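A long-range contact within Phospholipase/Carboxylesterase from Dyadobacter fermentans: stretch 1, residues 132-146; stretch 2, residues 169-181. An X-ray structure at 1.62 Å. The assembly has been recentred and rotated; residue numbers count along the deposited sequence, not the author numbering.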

# COMPACT_ATOMS: atom_id res chain seq x y z
N THR A 132 4.11 1.21 -8.13
CA THR A 132 3.28 0.74 -9.26
C THR A 132 1.87 0.33 -8.84
O THR A 132 1.49 -0.86 -8.89
CB THR A 132 3.98 -0.35 -10.07
OG1 THR A 132 5.33 0.06 -10.33
CG2 THR A 132 3.25 -0.60 -11.44
N GLY A 133 1.10 1.31 -8.42
CA GLY A 133 -0.28 1.06 -8.05
C GLY A 133 -1.15 2.29 -8.21
O GLY A 133 -0.66 3.40 -8.42
N GLY A 134 -2.45 2.06 -8.10
CA GLY A 134 -3.45 3.12 -8.16
C GLY A 134 -4.67 2.77 -7.31
O GLY A 134 -4.82 1.63 -6.84
N LEU A 135 -5.55 3.74 -7.14
CA LEU A 135 -6.81 3.50 -6.44
C LEU A 135 -7.68 2.50 -7.23
O LEU A 135 -7.54 2.38 -8.45
CB LEU A 135 -7.53 4.82 -6.22
CG LEU A 135 -6.89 5.82 -5.22
CD1 LEU A 135 -7.61 7.15 -5.34
CD2 LEU A 135 -6.89 5.31 -3.78
N ILE A 136 -8.57 1.81 -6.54
CA ILE A 136 -9.18 0.57 -7.05
C ILE A 136 -10.58 0.81 -7.62
O ILE A 136 -11.37 1.52 -7.02
CB ILE A 136 -9.19 -0.52 -5.93
CG1 ILE A 136 -7.76 -0.97 -5.58
CG2 ILE A 136 -10.05 -1.72 -6.32
CD1 ILE A 136 -7.66 -1.92 -4.39
N GLY A 137 -10.87 0.20 -8.78
CA GLY A 137 -12.23 0.13 -9.33
C GLY A 137 -12.27 0.57 -10.77
O GLY A 137 -11.52 1.45 -11.15
N GLN A 138 -13.17 -0.01 -11.57
CA GLN A 138 -13.35 0.45 -12.94
C GLN A 138 -13.72 1.94 -12.93
O GLN A 138 -13.17 2.72 -13.72
CB GLN A 138 -14.42 -0.36 -13.65
CG GLN A 138 -14.48 -0.05 -15.14
CD GLN A 138 -15.38 -0.99 -15.88
OE1 GLN A 138 -14.96 -2.04 -16.33
NE2 GLN A 138 -16.64 -0.63 -15.99
N GLU A 139 -14.66 2.30 -12.05
CA GLU A 139 -15.01 3.70 -11.80
C GLU A 139 -14.44 4.05 -10.44
O GLU A 139 -14.53 3.25 -9.52
CB GLU A 139 -16.54 3.87 -11.77
CG GLU A 139 -17.22 3.82 -13.13
CD GLU A 139 -17.37 2.41 -13.68
OE1 GLU A 139 -17.50 1.46 -12.86
OE2 GLU A 139 -17.37 2.24 -14.92
N LEU A 140 -13.83 5.23 -10.29
CA LEU A 140 -13.46 5.68 -8.95
C LEU A 140 -14.73 6.03 -8.20
O LEU A 140 -15.59 6.74 -8.72
CB LEU A 140 -12.55 6.89 -9.02
CG LEU A 140 -11.21 6.65 -9.74
CD1 LEU A 140 -10.62 7.95 -10.26
CD2 LEU A 140 -10.24 5.91 -8.83
N ALA A 141 -14.85 5.51 -6.98
CA ALA A 141 -15.99 5.80 -6.14
C ALA A 141 -15.53 6.76 -5.04
O ALA A 141 -15.11 6.33 -3.96
CB ALA A 141 -16.54 4.51 -5.53
N ILE A 142 -15.59 8.07 -5.32
CA ILE A 142 -15.02 9.08 -4.43
C ILE A 142 -15.69 9.07 -3.06
O ILE A 142 -15.08 9.47 -2.05
CB ILE A 142 -15.09 10.52 -5.03
CG1 ILE A 142 -14.57 10.54 -6.46
CG2 ILE A 142 -14.31 11.53 -4.17
CD1 ILE A 142 -13.13 10.10 -6.59
N GLY A 143 -16.94 8.60 -3.03
CA GLY A 143 -17.69 8.59 -1.78
C GLY A 143 -17.12 7.69 -0.71
O GLY A 143 -17.49 7.84 0.47
N ASN A 144 -16.24 6.77 -1.10
CA ASN A 144 -15.52 5.89 -0.17
C ASN A 144 -14.32 6.53 0.52
O ASN A 144 -13.80 5.98 1.51
CB ASN A 144 -15.06 4.62 -0.88
CG ASN A 144 -16.22 3.73 -1.29
OD1 ASN A 144 -17.33 3.79 -0.72
ND2 ASN A 144 -15.98 2.90 -2.27
N TYR A 145 -13.89 7.69 0.02
CA TYR A 145 -12.64 8.28 0.46
C TYR A 145 -12.91 9.35 1.49
O TYR A 145 -13.61 10.33 1.22
CB TYR A 145 -11.83 8.80 -0.71
CG TYR A 145 -11.48 7.72 -1.71
CD1 TYR A 145 -11.07 6.45 -1.28
CD2 TYR A 145 -11.61 7.95 -3.10
CE1 TYR A 145 -10.78 5.44 -2.19
CE2 TYR A 145 -11.30 6.96 -4.01
CZ TYR A 145 -10.89 5.71 -3.56
OH TYR A 145 -10.59 4.74 -4.49
N LYS A 146 -12.39 9.12 2.70
CA LYS A 146 -12.69 10.01 3.83
C LYS A 146 -11.44 10.29 4.63
O LYS A 146 -10.56 9.43 4.74
CB LYS A 146 -13.77 9.43 4.77
CG LYS A 146 -15.08 9.07 4.11
CD LYS A 146 -15.93 10.30 3.85
CE LYS A 146 -17.25 9.89 3.21
NZ LYS A 146 -18.00 11.11 2.86
N ARG A 169 -4.72 6.22 -14.52
CA ARG A 169 -5.20 5.90 -13.16
C ARG A 169 -4.24 6.38 -12.07
O ARG A 169 -4.67 6.82 -11.01
CB ARG A 169 -5.55 4.41 -13.01
CG ARG A 169 -6.01 3.97 -11.60
CD ARG A 169 -7.15 4.82 -11.01
NE ARG A 169 -8.39 4.70 -11.79
CZ ARG A 169 -9.32 3.76 -11.65
NH1 ARG A 169 -9.20 2.81 -10.71
NH2 ARG A 169 -10.39 3.77 -12.45
N VAL A 170 -2.94 6.32 -12.33
CA VAL A 170 -1.99 6.91 -11.38
C VAL A 170 -2.24 8.43 -11.24
O VAL A 170 -2.30 8.96 -10.12
CB VAL A 170 -0.53 6.59 -11.77
CG1 VAL A 170 0.47 7.41 -10.94
CG2 VAL A 170 -0.27 5.11 -11.58
N GLN A 171 -2.43 9.11 -12.38
CA GLN A 171 -2.76 10.57 -12.39
C GLN A 171 -4.03 10.87 -11.59
O GLN A 171 -4.05 11.78 -10.74
CB GLN A 171 -2.86 11.10 -13.83
CG GLN A 171 -1.52 11.07 -14.55
CD GLN A 171 -1.59 11.34 -16.06
OE1 GLN A 171 -2.56 11.00 -16.75
NE2 GLN A 171 -0.53 11.94 -16.57
N GLU A 172 -5.08 10.07 -11.82
CA GLU A 172 -6.35 10.21 -11.10
C GLU A 172 -6.14 10.04 -9.62
O GLU A 172 -6.73 10.78 -8.82
CB GLU A 172 -7.39 9.20 -11.57
CG GLU A 172 -7.83 9.39 -13.00
CD GLU A 172 -8.73 8.27 -13.52
OE1 GLU A 172 -8.41 7.07 -13.36
OE2 GLU A 172 -9.78 8.61 -14.10
N SER A 173 -5.33 9.03 -9.26
CA SER A 173 -5.02 8.73 -7.85
C SER A 173 -4.29 9.89 -7.21
O SER A 173 -4.61 10.30 -6.08
CB SER A 173 -4.20 7.41 -7.73
OG SER A 173 -4.94 6.32 -8.25
N VAL A 174 -3.31 10.44 -7.92
CA VAL A 174 -2.58 11.62 -7.44
C VAL A 174 -3.54 12.81 -7.17
O VAL A 174 -3.48 13.48 -6.11
CB VAL A 174 -1.45 12.01 -8.44
CG1 VAL A 174 -0.80 13.34 -8.06
CG2 VAL A 174 -0.40 10.90 -8.53
N THR A 175 -4.43 13.05 -8.11
CA THR A 175 -5.39 14.15 -7.97
C THR A 175 -6.23 13.98 -6.70
O THR A 175 -6.40 14.94 -5.93
CB THR A 175 -6.26 14.31 -9.22
OG1 THR A 175 -5.41 14.60 -10.33
CG2 THR A 175 -7.24 15.45 -9.03
N ILE A 176 -6.69 12.77 -6.45
CA ILE A 176 -7.52 12.50 -5.26
C ILE A 176 -6.67 12.64 -3.99
O ILE A 176 -7.11 13.27 -3.00
CB ILE A 176 -8.16 11.10 -5.35
CG1 ILE A 176 -9.29 11.12 -6.39
CG2 ILE A 176 -8.72 10.68 -4.00
CD1 ILE A 176 -9.75 9.77 -6.88
N LEU A 177 -5.48 12.05 -4.00
CA LEU A 177 -4.56 12.16 -2.84
C LEU A 177 -4.22 13.61 -2.53
O LEU A 177 -4.23 14.03 -1.35
CB LEU A 177 -3.25 11.39 -3.11
CG LEU A 177 -3.35 9.86 -3.16
CD1 LEU A 177 -2.15 9.26 -3.88
CD2 LEU A 177 -3.45 9.29 -1.76
N GLU A 178 -3.96 14.40 -3.57
CA GLU A 178 -3.66 15.83 -3.36
C GLU A 178 -4.85 16.60 -2.80
O GLU A 178 -4.71 17.37 -1.85
CB GLU A 178 -3.12 16.46 -4.64
CG GLU A 178 -1.69 16.01 -4.94
CD GLU A 178 -1.07 16.69 -6.14
OE1 GLU A 178 -1.81 17.09 -7.06
OE2 GLU A 178 0.18 16.83 -6.16
N ASP A 179 -6.04 16.32 -3.33
CA ASP A 179 -7.28 16.90 -2.78
C ASP A 179 -7.50 16.58 -1.31
O ASP A 179 -8.07 17.40 -0.57
CB ASP A 179 -8.49 16.50 -3.64
CG ASP A 179 -8.60 17.33 -4.91
OD1 ASP A 179 -7.89 18.37 -5.04
OD2 ASP A 179 -9.39 16.94 -5.79
N MSE A 180 -7.03 15.41 -0.88
CA MSE A 180 -7.16 15.00 0.52
C MSE A 180 -5.95 15.37 1.35
O MSE A 180 -5.78 14.88 2.47
CB MSE A 180 -7.48 13.52 0.58
CG MSE A 180 -8.81 13.21 -0.10
SE MSE A 180 -9.10 11.36 -0.04
CE MSE A 180 -9.42 11.23 1.91
N ASN A 181 -5.13 16.27 0.80
CA ASN A 181 -4.05 16.91 1.56
C ASN A 181 -2.85 16.00 1.84
O ASN A 181 -2.10 16.25 2.78
CB ASN A 181 -4.56 17.58 2.86
CG ASN A 181 -3.56 18.60 3.44
OD1 ASN A 181 -2.78 19.25 2.70
ND2 ASN A 181 -3.59 18.76 4.75

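Stretch 1 is an irregular strip of loop, with a short 3-10 segment at 142-144, that runs along one side of the helix that enters stretch 2 from earlier in the chain and runs to 179. The CA traces come closest at Gly134, whose CA lies 5.2 Å from Val170 CA. The missing side chain makes this approach possible: a CB on Gly134 would point toward the helix and sit 3.0 Å from Arg169 CG, a clash. Instead the bare Gly134 CA rests 3.5 Å from Ser173 OG. Ser173 OG donates to Arg169 O (2.8 Å), one turn back, and accepts an almost linear hydrogen bond from Leu135 N (2.9 Å), pinning the loop to the helix.

From there the loop curls around the end of Arg169, which projects from the helix into the bend. Arg169 NH1 donates to Leu135 O (2.8 Å) and Gly137 O (2.7 Å), while Arg169 NH2 donates to Gly137 O (2.9 Å) and, weakly, to Gln138 O (3.2 Å). These carbonyls line the guanidinium edge, and Leu140 CD2 covers one face, 3.7 Å from Arg169 CZ. A salt bridge from Arg169 NE to Glu172 OE1 (2.8 Å) steadies the group from within the helix. Gly137 adopts backbone angles (130/148) that would jam a CB against the preceding carbonyl.

Farther along, the contact turns apolar. The bump here is Ile176, and Ile176 CD1 enters a hollow formed by Leu135 CD1 (3.7 Å), Leu140 CD1 (3.9 Å) and Ile142 CD1 (3.4 Å). Ile176 CG2 approaches the Tyr145 ring obliquely, 4.1 Å from Tyr145 CD2. Just past the helix, selenomethionine Met180 closes the interface: Met180 SE lies 3.8 Å from Tyr145 CB, and Met180 CE reaches to 3.5 Å from Lys146 C. In all, the contact buries 640 Å², summed over both sides.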